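Local coordinates for uncharacterized protein (Bacteroides eggerthii, PDB 4FTD) that is of unknown function but joins a six-bladed beta-propeller to an immunoglobulin-like domain and may act in carbohydrate metabolism, at residues 148-153 against 161-166; 180-185 against 218-223; 187-192 against 211-216; 201-206 against 251-256. All coordinates share one frame; numbering follows the deposited sequence.

Interaction 1 of 4, residues 148-153 against 161-166; sequences VLVVSR and TPHLLK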
loop_
_atom_site.group_PDB
_atom_site.type_symbol
_atom_site.label_atom_id
_atom_site.label_comp_id
_atom_site.label_asym_id
_atom_site.label_seq_id
_atom_site.Cartn_x
_atom_site.Cartn_y
_atom_site.Cartn_z
ATOM N N VAL A 148 12.974 6.961 7.902
ATOM C CA VAL A 148 12.737 5.633 8.478
ATOM C C VAL A 148 13.224 5.715 9.950
ATOM O O VAL A 148 14.317 6.174 10.217
ATOM C CB VAL A 148 13.485 4.541 7.736
ATOM C CG1 VAL A 148 13.461 3.188 8.500
ATOM C CG2 VAL A 148 12.897 4.421 6.329
ATOM N N LEU A 149 12.375 5.321 10.882
ATOM C CA LEU A 149 12.697 5.184 12.303
ATOM C C LEU A 149 13.068 3.723 12.541
ATOM O O LEU A 149 12.328 2.836 12.117
ATOM C CB LEU A 149 11.486 5.565 13.161
ATOM C CG LEU A 149 11.460 5.146 14.654
ATOM C CD1 LEU A 149 12.572 5.901 15.404
ATOM C CD2 LEU A 149 10.060 5.347 15.273
ATOM N N VAL A 150 14.226 3.484 13.177
ATOM C CA VAL A 150 14.697 2.164 13.533
ATOM C C VAL A 150 14.773 2.119 15.054
ATOM O O VAL A 150 15.471 2.936 15.650
ATOM C CB VAL A 150 16.064 1.858 12.935
ATOM C CG1 VAL A 150 16.452 0.452 13.364
ATOM C CG2 VAL A 150 15.993 2.032 11.416
ATOM N N VAL A 151 13.970 1.238 15.692
ATOM C CA VAL A 151 13.873 1.240 17.161
ATOM C C VAL A 151 14.878 0.193 17.636
ATOM O O VAL A 151 14.535 -0.889 18.077
ATOM C CB VAL A 151 12.444 0.980 17.693
ATOM C CG1 VAL A 151 12.425 1.124 19.222
ATOM C CG2 VAL A 151 11.463 1.913 17.006
ATOM N N SER A 152 16.148 0.548 17.520
ATOM C CA SER A 152 17.205 -0.359 17.895
ATOM C C SER A 152 17.587 -0.234 19.378
ATOM O O SER A 152 17.723 0.845 19.898
ATOM C CB SER A 152 18.457 -0.116 17.036
ATOM O OG SER A 152 18.831 1.239 17.073
ATOM N N ARG A 153 17.644 -1.375 20.052
ATOM C CA ARG A 153 18.193 -1.441 21.391
ATOM C C ARG A 153 19.691 -1.756 21.169
ATOM O O ARG A 153 20.040 -2.530 20.292
ATOM C CB ARG A 153 17.548 -2.556 22.199
ATOM C CG ARG A 153 16.142 -2.213 22.695
ATOM C CD ARG A 153 15.674 -3.314 23.626
ATOM N NE ARG A 153 15.295 -4.457 22.804
ATOM C CZ ARG A 153 15.524 -5.749 23.077
ATOM N NH1 ARG A 153 16.199 -6.145 24.147
ATOM N NH2 ARG A 153 15.107 -6.666 22.213
ATOM N N THR A 161 21.364 3.124 19.562
ATOM C CA THR A 161 20.074 3.475 20.217
ATOM C C THR A 161 19.112 3.922 19.086
ATOM O O THR A 161 19.485 4.001 17.915
ATOM C CB THR A 161 20.324 4.514 21.314
ATOM O OG1 THR A 161 20.995 5.611 20.728
ATOM C CG2 THR A 161 21.204 3.947 22.499
ATOM N N PRO A 162 17.821 4.150 19.408
ATOM C CA PRO A 162 16.845 4.442 18.352
ATOM C C PRO A 162 17.200 5.661 17.498
ATOM O O PRO A 162 17.703 6.675 18.014
ATOM C CB PRO A 162 15.541 4.653 19.138
ATOM C CG PRO A 162 15.740 3.790 20.374
ATOM C CD PRO A 162 17.204 3.968 20.715
ATOM N N HIS A 163 16.996 5.526 16.194
ATOM C CA HIS A 163 17.457 6.505 15.284
ATOM C C HIS A 163 16.608 6.613 14.036
ATOM O O HIS A 163 15.810 5.763 13.750
ATOM C CB HIS A 163 18.916 6.215 14.896
ATOM C CG HIS A 163 19.134 4.859 14.299
ATOM N ND1 HIS A 163 19.189 3.716 15.080
ATOM C CD2 HIS A 163 19.365 4.462 13.009
ATOM C CE1 HIS A 163 19.465 2.677 14.286
ATOM N NE2 HIS A 163 19.543 3.093 13.024
ATOM N N LEU A 164 16.787 7.736 13.361
ATOM C CA LEU A 164 16.175 8.027 12.074
ATOM C C LEU A 164 17.221 7.919 10.960
ATOM O O LEU A 164 18.414 8.111 11.182
ATOM C CB LEU A 164 15.558 9.425 12.089
ATOM C CG LEU A 164 14.505 9.725 13.149
ATOM C CD1 LEU A 164 14.135 11.205 13.106
ATOM C CD2 LEU A 164 13.285 8.865 12.976
ATOM N N LEU A 165 16.745 7.585 9.776
ATOM C CA LEU A 165 17.520 7.544 8.559
ATOM C C LEU A 165 16.723 8.410 7.580
ATOM O O LEU A 165 15.544 8.201 7.368
ATOM C CB LEU A 165 17.597 6.109 8.089
ATOM C CG LEU A 165 18.253 5.031 8.977
ATOM C CD1 LEU A 165 17.963 3.638 8.444
ATOM C CD2 LEU A 165 19.772 5.246 9.031
ATOM N N LYS A 166 17.352 9.408 7.020
ATOM C CA LYS A 166 16.684 10.273 6.063
ATOM C C LYS A 166 16.471 9.452 4.769
ATOM O O LYS A 166 17.398 8.815 4.241
ATOM C CB LYS A 166 17.563 11.506 5.822
ATOM C CG LYS A 166 16.818 12.827 5.790
ATOM C CD LYS A 166 17.653 13.990 5.256
ATOM C CE LYS A 166 19.025 14.162 5.898
ATOM N NZ LYS A 166 18.982 14.357 7.374
#

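Interaction 2 of 4, residues 180-185 against 218-223; sequences LDVTGV and YYWETP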
loop_
_atom_site.group_PDB
_atom_site.type_symbol
_atom_site.label_atom_id
_atom_site.label_comp_id
_atom_site.label_asym_id
_atom_site.label_seq_id
_atom_site.Cartn_x
_atom_site.Cartn_y
_atom_site.Cartn_z
ATOM N N LEU A 180 18.173 9.764 18.138
ATOM C CA LEU A 180 17.317 10.488 19.017
ATOM C C LEU A 180 17.971 10.728 20.351
ATOM O O LEU A 180 18.723 9.887 20.847
ATOM C CB LEU A 180 16.044 9.665 19.219
ATOM C CG LEU A 180 15.123 9.517 17.995
ATOM C CD1 LEU A 180 14.008 8.504 18.313
ATOM C CD2 LEU A 180 14.505 10.859 17.542
ATOM N N ASP A 181 17.626 11.850 20.981
ATOM C CA ASP A 181 18.007 12.105 22.370
ATOM C C ASP A 181 17.229 11.146 23.239
ATOM O O ASP A 181 16.003 11.212 23.261
ATOM C CB ASP A 181 17.711 13.566 22.719
ATOM C CG ASP A 181 18.118 13.943 24.123
ATOM O OD1 ASP A 181 18.444 13.070 24.958
ATOM O OD2 ASP A 181 18.101 15.153 24.393
ATOM N N VAL A 182 17.927 10.212 23.910
ATOM C CA VAL A 182 17.276 9.209 24.783
ATOM C C VAL A 182 17.641 9.454 26.269
ATOM O O VAL A 182 17.519 8.573 27.100
ATOM C CB VAL A 182 17.511 7.745 24.308
ATOM C CG1 VAL A 182 16.742 7.452 23.028
ATOM C CG2 VAL A 182 19.003 7.451 24.129
ATOM N N THR A 183 18.027 10.675 26.627
ATOM C CA THR A 183 18.298 11.019 28.054
ATOM C C THR A 183 17.041 10.772 28.885
ATOM O O THR A 183 15.956 11.193 28.505
ATOM C CB THR A 183 18.727 12.478 28.212
ATOM O OG1 THR A 183 19.737 12.727 27.263
ATOM C CG2 THR A 183 19.328 12.756 29.622
ATOM N N GLY A 184 17.166 9.966 29.935
ATOM C CA GLY A 184 15.998 9.611 30.778
ATOM C C GLY A 184 14.995 8.648 30.190
ATOM O O GLY A 184 13.969 8.388 30.816
ATOM N N VAL A 185 15.266 8.097 28.996
ATOM C CA VAL A 185 14.387 7.141 28.381
ATOM C C VAL A 185 14.818 5.759 28.934
ATOM O O VAL A 185 15.585 5.008 28.304
ATOM C CB VAL A 185 14.408 7.241 26.840
ATOM C CG1 VAL A 185 13.531 6.147 26.211
ATOM C CG2 VAL A 185 13.956 8.630 26.424
ATOM N N TYR A 218 6.929 7.579 25.130
ATOM C CA TYR A 218 7.736 8.738 24.913
ATOM C C TYR A 218 7.416 9.397 23.563
ATOM O O TYR A 218 7.048 8.710 22.592
ATOM C CB TYR A 218 9.188 8.316 24.892
ATOM C CG TYR A 218 9.669 7.651 26.177
ATOM C CD1 TYR A 218 9.549 6.281 26.353
ATOM C CD2 TYR A 218 10.249 8.412 27.208
ATOM C CE1 TYR A 218 10.042 5.645 27.497
ATOM C CE2 TYR A 218 10.729 7.800 28.367
ATOM C CZ TYR A 218 10.614 6.418 28.510
ATOM O OH TYR A 218 11.122 5.804 29.604
ATOM N N TYR A 219 7.668 10.718 23.511
ATOM C CA TYR A 219 7.344 11.558 22.382
ATOM C C TYR A 219 8.476 12.526 22.058
ATOM O O TYR A 219 9.037 13.162 22.973
ATOM C CB TYR A 219 6.080 12.368 22.751
ATOM C CG TYR A 219 5.621 13.435 21.747
ATOM C CD1 TYR A 219 4.756 13.119 20.705
ATOM C CD2 TYR A 219 5.954 14.769 21.921
ATOM C CE1 TYR A 219 4.303 14.091 19.830
ATOM C CE2 TYR A 219 5.512 15.737 21.036
ATOM C CZ TYR A 219 4.685 15.385 19.990
ATOM O OH TYR A 219 4.222 16.325 19.100
ATOM N N TRP A 220 8.780 12.656 20.765
ATOM C CA TRP A 220 9.712 13.638 20.250
ATOM C C TRP A 220 8.965 14.502 19.258
ATOM O O TRP A 220 8.441 13.992 18.245
ATOM C CB TRP A 220 10.870 12.954 19.500
ATOM C CG TRP A 220 11.871 12.339 20.398
ATOM C CD1 TRP A 220 13.105 12.844 20.726
ATOM C CD2 TRP A 220 11.763 11.080 21.048
ATOM N NE1 TRP A 220 13.745 11.999 21.593
ATOM C CE2 TRP A 220 12.951 10.891 21.790
ATOM C CE3 TRP A 220 10.759 10.097 21.110
ATOM C CZ2 TRP A 220 13.169 9.756 22.561
ATOM C CZ3 TRP A 220 10.993 8.965 21.871
ATOM C CH2 TRP A 220 12.177 8.807 22.584
ATOM N N GLU A 221 8.903 15.791 19.538
ATOM C CA GLU A 221 8.216 16.745 18.659
ATOM C C GLU A 221 8.869 16.774 17.284
ATOM O O GLU A 221 8.201 16.720 16.253
ATOM C CB GLU A 221 8.278 18.148 19.299
ATOM C CG GLU A 221 7.613 19.279 18.521
ATOM C CD GLU A 221 6.093 19.265 18.563
ATOM O OE1 GLU A 221 5.484 18.835 19.584
ATOM O OE2 GLU A 221 5.494 19.722 17.565
ATOM N N THR A 222 10.191 16.870 17.299
ATOM C CA THR A 222 11.020 16.849 16.116
ATOM C C THR A 222 12.206 15.903 16.393
ATOM O O THR A 222 12.492 15.596 17.547
ATOM C CB THR A 222 11.646 18.250 15.820
ATOM O OG1 THR A 222 12.731 18.487 16.726
ATOM C CG2 THR A 222 10.632 19.404 15.932
ATOM N N PRO A 223 12.961 15.525 15.352
ATOM C CA PRO A 223 14.122 14.643 15.518
ATOM C C PRO A 223 15.205 15.102 16.462
ATOM O O PRO A 223 15.909 14.268 17.012
ATOM C CB PRO A 223 14.698 14.578 14.105
ATOM C CG PRO A 223 13.479 14.679 13.230
ATOM C CD PRO A 223 12.627 15.705 13.921
HETATM O O HOH W 1 16.296 14.030 19.683
#

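Interaction 3 of 4, residues 187-192 against 211-216; sequences GGTYDY and KVSPFK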
loop_
_atom_site.group_PDB
_atom_site.type_symbol
_atom_site.label_atom_id
_atom_site.label_comp_id
_atom_site.label_asym_id
_atom_site.label_seq_id
_atom_site.Cartn_x
_atom_site.Cartn_y
_atom_site.Cartn_z
ATOM N N GLY A 187 13.283 2.551 31.999
ATOM C CA GLY A 187 12.141 1.967 32.706
ATOM C C GLY A 187 11.407 0.924 31.866
ATOM O O GLY A 187 11.021 1.183 30.712
ATOM N N GLY A 188 11.118 -0.211 32.492
ATOM C CA GLY A 188 10.492 -1.314 31.829
ATOM C C GLY A 188 11.519 -2.407 31.640
ATOM O O GLY A 188 12.685 -2.194 31.834
ATOM N N THR A 189 11.059 -3.615 31.350
ATOM C CA THR A 189 11.941 -4.734 30.994
ATOM C C THR A 189 12.822 -4.405 29.786
ATOM O O THR A 189 14.017 -4.742 29.765
ATOM C CB THR A 189 11.089 -6.002 30.766
ATOM O OG1 THR A 189 10.313 -6.205 31.945
ATOM C CG2 THR A 189 11.963 -7.246 30.458
ATOM N N TYR A 190 12.258 -3.742 28.777
ATOM C CA TYR A 190 13.063 -3.083 27.741
ATOM C C TYR A 190 12.743 -1.622 27.814
ATOM O O TYR A 190 11.583 -1.214 28.019
ATOM C CB TYR A 190 12.809 -3.545 26.292
ATOM C CG TYR A 190 12.866 -5.041 25.986
ATOM C CD1 TYR A 190 13.551 -5.933 26.774
ATOM C CD2 TYR A 190 12.292 -5.541 24.786
ATOM C CE1 TYR A 190 13.602 -7.297 26.460
ATOM C CE2 TYR A 190 12.344 -6.902 24.465
ATOM C CZ TYR A 190 13.008 -7.781 25.314
ATOM O OH TYR A 190 13.057 -9.154 25.050
ATOM N N ASP A 191 13.753 -0.797 27.665
ATOM C CA ASP A 191 13.535 0.659 27.714
ATOM C C ASP A 191 12.629 1.144 26.564
ATOM O O ASP A 191 11.978 2.143 26.664
ATOM C CB ASP A 191 14.856 1.366 27.576
ATOM C CG ASP A 191 15.773 1.196 28.805
ATOM O OD1 ASP A 191 15.299 0.927 29.915
ATOM O OD2 ASP A 191 16.985 1.364 28.596
ATOM N N TYR A 192 12.767 0.505 25.411
ATOM C CA TYR A 192 11.952 0.750 24.231
ATOM C C TYR A 192 11.924 -0.545 23.395
ATOM O O TYR A 192 12.815 -1.393 23.480
ATOM C CB TYR A 192 12.385 1.956 23.430
ATOM C CG TYR A 192 13.868 2.211 23.524
ATOM C CD1 TYR A 192 14.754 1.452 22.777
ATOM C CD2 TYR A 192 14.367 3.174 24.380
ATOM C CE1 TYR A 192 16.117 1.618 22.915
ATOM C CE2 TYR A 192 15.760 3.375 24.507
ATOM C CZ TYR A 192 16.600 2.585 23.772
ATOM O OH TYR A 192 17.928 2.702 23.831
ATOM N N LYS A 211 3.288 -6.637 36.097
ATOM C CA LYS A 211 2.386 -5.619 36.635
ATOM C C LYS A 211 3.088 -4.390 37.165
ATOM O O LYS A 211 2.517 -3.298 37.171
ATOM C CB LYS A 211 1.535 -6.188 37.808
ATOM C CG LYS A 211 0.689 -7.441 37.497
ATOM C CD LYS A 211 -0.235 -7.243 36.300
ATOM C CE LYS A 211 -1.326 -8.302 36.260
ATOM N NZ LYS A 211 -2.399 -7.869 35.335
ATOM N N VAL A 212 4.290 -4.608 37.684
ATOM C CA VAL A 212 5.077 -3.593 38.345
ATOM C C VAL A 212 6.095 -2.920 37.386
ATOM O O VAL A 212 6.620 -1.819 37.675
ATOM C CB VAL A 212 5.744 -4.260 39.587
ATOM C CG1 VAL A 212 6.597 -5.472 39.165
ATOM C CG2 VAL A 212 6.521 -3.235 40.359
ATOM N N SER A 213 6.294 -3.491 36.193
ATOM C CA SER A 213 7.265 -2.938 35.233
ATOM C C SER A 213 6.682 -1.675 34.528
ATOM O O SER A 213 5.633 -1.782 33.907
ATOM C CB SER A 213 7.576 -4.023 34.217
ATOM O OG SER A 213 8.511 -3.570 33.277
ATOM N N PRO A 214 7.378 -0.519 34.586
ATOM C CA PRO A 214 6.843 0.680 33.933
ATOM C C PRO A 214 6.530 0.477 32.439
ATOM O O PRO A 214 7.340 -0.076 31.690
ATOM C CB PRO A 214 7.946 1.714 34.115
ATOM C CG PRO A 214 8.700 1.266 35.343
ATOM C CD PRO A 214 8.674 -0.234 35.248
ATOM N N PHE A 215 5.322 0.860 32.056
ATOM C CA PHE A 215 4.891 0.850 30.689
ATOM C C PHE A 215 4.801 2.287 30.203
ATOM O O PHE A 215 3.819 2.943 30.417
ATOM C CB PHE A 215 3.589 0.058 30.556
ATOM C CG PHE A 215 3.158 -0.211 29.124
ATOM C CD1 PHE A 215 4.070 -0.597 28.137
ATOM C CD2 PHE A 215 1.789 -0.265 28.812
ATOM C CE1 PHE A 215 3.667 -0.875 26.842
ATOM C CE2 PHE A 215 1.379 -0.566 27.513
ATOM C CZ PHE A 215 2.308 -0.888 26.539
ATOM N N LYS A 216 5.882 2.742 29.576
ATOM C CA LYS A 216 6.091 4.142 29.288
ATOM C C LYS A 216 5.983 4.406 27.821
ATOM O O LYS A 216 6.287 3.513 27.015
ATOM C CB LYS A 216 7.449 4.567 29.851
ATOM C CG LYS A 216 7.547 4.369 31.363
ATOM C CD LYS A 216 8.901 4.737 31.930
ATOM C CE LYS A 216 9.054 6.230 31.979
ATOM N NZ LYS A 216 10.420 6.558 32.417
#

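Interaction 4 of 4, residues 201-206 against 251-256; sequences HVYLSS and YNIDEN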
loop_
_atom_site.group_PDB
_atom_site.type_symbol
_atom_site.label_atom_id
_atom_site.label_comp_id
_atom_site.label_asym_id
_atom_site.label_seq_id
_atom_site.Cartn_x
_atom_site.Cartn_y
_atom_site.Cartn_z
ATOM N N HIS A 201 6.250 13.395 14.178
ATOM C CA HIS A 201 6.707 13.149 15.538
ATOM C C HIS A 201 7.142 11.705 15.692
ATOM O O HIS A 201 6.676 10.836 14.971
ATOM C CB HIS A 201 5.550 13.380 16.519
ATOM C CG HIS A 201 4.816 14.655 16.277
ATOM N ND1 HIS A 201 5.453 15.878 16.209
ATOM C CD2 HIS A 201 3.512 14.898 16.046
ATOM C CE1 HIS A 201 4.564 16.819 15.949
ATOM N NE2 HIS A 201 3.373 16.254 15.868
ATOM N N VAL A 202 7.988 11.450 16.682
ATOM C CA VAL A 202 8.370 10.103 17.039
ATOM C C VAL A 202 7.689 9.704 18.354
ATOM O O VAL A 202 7.617 10.490 19.317
ATOM C CB VAL A 202 9.884 9.962 17.179
ATOM C CG1 VAL A 202 10.235 8.524 17.565
ATOM C CG2 VAL A 202 10.544 10.402 15.880
ATOM N N TYR A 203 7.158 8.487 18.353
ATOM C CA TYR A 203 6.646 7.849 19.539
ATOM C C TYR A 203 7.415 6.569 19.776
ATOM O O TYR A 203 7.602 5.814 18.835
ATOM C CB TYR A 203 5.205 7.438 19.330
ATOM C CG TYR A 203 4.231 8.593 19.205
ATOM C CD1 TYR A 203 4.070 9.271 17.978
ATOM C CD2 TYR A 203 3.513 9.023 20.286
ATOM C CE1 TYR A 203 3.190 10.363 17.878
ATOM C CE2 TYR A 203 2.624 10.066 20.176
ATOM C CZ TYR A 203 2.463 10.723 18.969
ATOM O OH TYR A 203 1.637 11.817 18.870
ATOM N N LEU A 204 7.810 6.307 21.019
ATOM C CA LEU A 204 8.342 5.013 21.405
ATOM C C LEU A 204 7.622 4.517 22.654
ATOM O O LEU A 204 7.216 5.296 23.482
ATOM C CB LEU A 204 9.844 5.074 21.687
ATOM C CG LEU A 204 10.880 5.455 20.615
ATOM C CD1 LEU A 204 12.265 5.305 21.185
ATOM C CD2 LEU A 204 10.731 4.618 19.365
ATOM N N SER A 205 7.562 3.189 22.826
ATOM C CA SER A 205 7.007 2.602 24.012
ATOM C C SER A 205 7.958 1.543 24.579
ATOM O O SER A 205 8.620 0.833 23.806
ATOM C CB SER A 205 5.640 2.010 23.727
ATOM O OG SER A 205 5.620 1.165 22.554
ATOM N N SER A 206 7.965 1.413 25.906
ATOM C CA SER A 206 8.763 0.408 26.579
ATOM C C SER A 206 8.094 -0.973 26.450
ATOM O O SER A 206 6.969 -1.080 25.905
ATOM C CB SER A 206 8.959 0.789 28.063
ATOM O OG SER A 206 7.805 0.623 28.851
ATOM N N TYR A 251 -0.240 2.156 16.722
ATOM C CA TYR A 251 -0.455 3.565 16.937
ATOM C C TYR A 251 -1.402 4.084 15.853
ATOM O O TYR A 251 -1.068 4.035 14.677
ATOM C CB TYR A 251 0.880 4.292 16.871
ATOM C CG TYR A 251 1.862 3.983 17.978
ATOM C CD1 TYR A 251 2.723 2.832 17.938
ATOM C CD2 TYR A 251 2.025 4.899 19.040
ATOM C CE1 TYR A 251 3.639 2.615 18.996
ATOM C CE2 TYR A 251 2.937 4.677 20.073
ATOM C CZ TYR A 251 3.756 3.582 20.056
ATOM O OH TYR A 251 4.656 3.444 21.126
ATOM N N ASN A 252 -2.577 4.548 16.267
ATOM C CA ASN A 252 -3.599 5.121 15.386
ATOM C C ASN A 252 -3.824 6.588 15.812
ATOM O O ASN A 252 -4.586 6.854 16.689
ATOM C CB ASN A 252 -4.902 4.330 15.537
ATOM C CG ASN A 252 -4.780 2.920 15.017
ATOM O OD1 ASN A 252 -4.892 2.699 13.809
ATOM N ND2 ASN A 252 -4.477 1.986 15.896
ATOM N N ILE A 253 -3.084 7.519 15.243
ATOM C CA ILE A 253 -3.165 8.894 15.658
ATOM C C ILE A 253 -3.383 9.707 14.388
ATOM O O ILE A 253 -2.583 9.639 13.460
ATOM C CB ILE A 253 -1.924 9.326 16.421
ATOM C CG1 ILE A 253 -1.684 8.438 17.641
ATOM C CG2 ILE A 253 -1.997 10.799 16.761
ATOM C CD1 ILE A 253 -0.307 8.647 18.283
ATOM N N ASP A 254 -4.460 10.470 14.374
ATOM C CA ASP A 254 -4.887 11.240 13.198
ATOM C C ASP A 254 -4.133 12.568 13.087
ATOM O O ASP A 254 -3.240 12.852 13.887
ATOM C CB ASP A 254 -6.414 11.397 13.172
ATOM C CG ASP A 254 -6.957 12.355 14.211
ATOM O OD1 ASP A 254 -6.240 13.214 14.779
ATOM O OD2 ASP A 254 -8.167 12.223 14.458
ATOM N N GLU A 255 -4.498 13.391 12.110
ATOM C CA GLU A 255 -3.730 14.594 11.840
ATOM C C GLU A 255 -3.862 15.612 12.961
ATOM O O GLU A 255 -2.973 16.438 13.125
ATOM C CB GLU A 255 -4.075 15.187 10.476
ATOM C CG GLU A 255 -5.456 15.794 10.394
ATOM C CD GLU A 255 -5.832 16.178 8.977
ATOM O OE1 GLU A 255 -4.954 16.134 8.076
ATOM O OE2 GLU A 255 -7.012 16.533 8.774
ATOM N N ASN A 256 -4.944 15.533 13.739
ATOM C CA ASN A 256 -5.109 16.379 14.910
ATOM C C ASN A 256 -4.479 15.790 16.174
ATOM O O ASN A 256 -4.659 16.357 17.236
ATOM C CB ASN A 256 -6.576 16.651 15.164
ATOM C CG ASN A 256 -7.278 17.147 13.923
ATOM O OD1 ASN A 256 -6.790 18.048 13.254
ATOM N ND2 ASN A 256 -8.400 16.531 13.586
#

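Interaction 1 of 4, residues 148-153 against 161-166
V150 and H163 exchange two backbone hydrogen bonds, and V148 and L165 do the same, which marks an antiparallel beta hairpin forming the second and third strands of a four-stranded propeller blade. The bond from V150 N to H163 O is 2.8 Å long and almost straight, at 176° about the hydrogen. H163 N answers with a bond of 3.1 Å to V150 O. Between the two bonded pairs, L149 and L164 form a non-hydrogen-bonded pair.

The imidazole of H163 adds a polar element on the face it shares with V148, V150 and L165. With chi1 at 57°, its CG stands between the backbone N and the carbonyl carbon. ND1 donates to T161 O at 2.9 Å, close to the ring plane, while NE2 is hydrogen-bonded to Y130 OH, so that both nitrogens fix the rotation of the ring. V150 lies alongside, pointing the same way, and its CB sits over one ring face, 3.9 Å from the centroid and displaced toward the rim, a CH-pi contact. An alanine at H163 would probably leave T161 O and Y130 OH without their ring-nitrogen mates and open a gap beside V150.

Packing completes the hairpin on both faces. V150 CG2 meets L165 CD1 at 3.9 Å, while on the opposite face L149 CB touches L164 CD2 at 3.8 Å, near L197 of the strand 190-198. Past the regular pairing, the proline ring of P162 packs on the backbone of S152, its CD 3.3 Å from S152 O.

Interaction 2 of 4, residues 180-185 against 218-223
The type II beta turn from V182 to V185, part of the loop that leads from one propeller blade into the next, packs through V185 on Y218 and, beside it, on W220. V185 CG1 lies over the centre of the Y218 ring, 3.7 Å from the centroid, a CH-pi contact in which the two side chains run past one another, pointing opposite ways. The tyrosine OH is hydrogen-bonded to K216 NZ. A leucine in place of Y218 would probably take the flat surface from under V185 and leave K216 NZ without that hydroxyl.

The indole of W220 is held in two ways. Its NE1 donates in the ring plane to D181 O at 2.9 Å, the bond bent to 140°, while L180 CD2 covers the five-membered ring 4.1 Å from its centroid. The carboxylate of D181 braces its own loop, since OD1 accepts from both T183 N, in an Asx turn, and T183 OG1. A water extends the link by accepting from D181 N and donating to P223 O. Resting here on aromatic side chains of the following sheet, such a link from the outer strand of one blade to the first strand of the next is characteristic of the beta-propeller fold.

Interaction 3 of 4, residues 187-192 against 211-216
G188 and T189 meet S213 and P214 at the surface end of a propeller blade, where one chain segment runs into the strand 190-198 and the other into the strand 215-220. These strands flank the strand 201-207 within one antiparallel sheet, and a classic beta bulge marks the edge, with T189 and Y190 both facing L207.

The polar link is slight. T189 N donates to S213 OG in a weak bond of 3.2 Å, bent to 129°. The serine oxygen, anti to its own backbone N (chi1 -179°), also lies 3.3 Å from G188 CA and takes a weak bond from G209 N, so several modest contacts share one hydroxyl. Within 187-192 itself, G187 N has a weak bond to D191 OD1, and D191 OD2 forms a salt bridge with K186 NZ. K216 NZ is hydrogen-bonded to K186 O as well as to Y218 OH, tying the lysine to the same loop.

Two things fit glycine at both G187 and G188: backbone angles at which a side chain would press on the preceding carbonyl oxygen, and the nearness of the other segment. A CB on G188 would clash with P214 O at 2.9 Å, and one on G187 would come within 3.1 Å of K216 CD.

Van der Waals contact is slight: P214 CD approaches G188 N to 3.7 Å. Where the two backbones come nearest, P214 O stands 3.4 Å from G188 CA.

Interaction 4 of 4, residues 201-206 against 251-256
Y203 and Y251 come from neighbouring blades of the propeller, and the side chain of Y203 touches the second blade at its base and again at its tip. At the base, CB lies 3.6 Å from Y251 CE2. Chi1 is -68°, which sets CG anti to the carbonyl carbon, beside the backbone N. The two tyrosine rings are oblique, with planes at 46° and centroids 5.9 Å apart. Farther out, I253 CD1 reaches the Y203 ring tip to tip and sits over one face, 3.5 Å above the plane and displaced toward the rim. That methyl group is nearest to CZ, with CE1 and CE2 close on both flanks, and it is 3.8 Å from OH. The hydroxyl itself ends the path in a hydrogen bond to H279 O, while the ring also meets Y219 edge-to-face within its own blade.

Y251 reaches back with its own hydroxyl. Its OH shares a hydrogen bond of 2.9 Å with S205 OG, which lies near the plane of the tyrosine ring, and either oxygen could be the donor. S205 CB is also close, at 3.1 Å from the same OH. Around the Y251 ring, A196 and I198 of the first sheet and I261 of its own sheet add apolar cover.

The strand axes come no nearer than 10.6 Å, and side chains bridge the distance. Face-to-face packing of neighbouring sheets through large, mostly buried side chains is characteristic of adjacent blades in a beta-propeller.

How the interactions relate
The four contacts trace one blade and its borders. Interaction 1 is the buried pairing inside the preceding blade, built mainly from backbone hydrogen bonds. Interaction 2, partly buried, covers the passage into the next blade with aromatic side chains, and P162 O probably bonds L180 N where the two meet. Interaction 3, nested within the loop that interaction 2 closes, lies at the surface and relies on glycine backbone and weak bonds. Interaction 4 is buried again, but joins separate sheets through side chains. Interactions 2 and 3 both use the strand 215-220, which pairs with the strand 201-207 of interaction 4, and L204 packs against V151 and P162 of interaction 1.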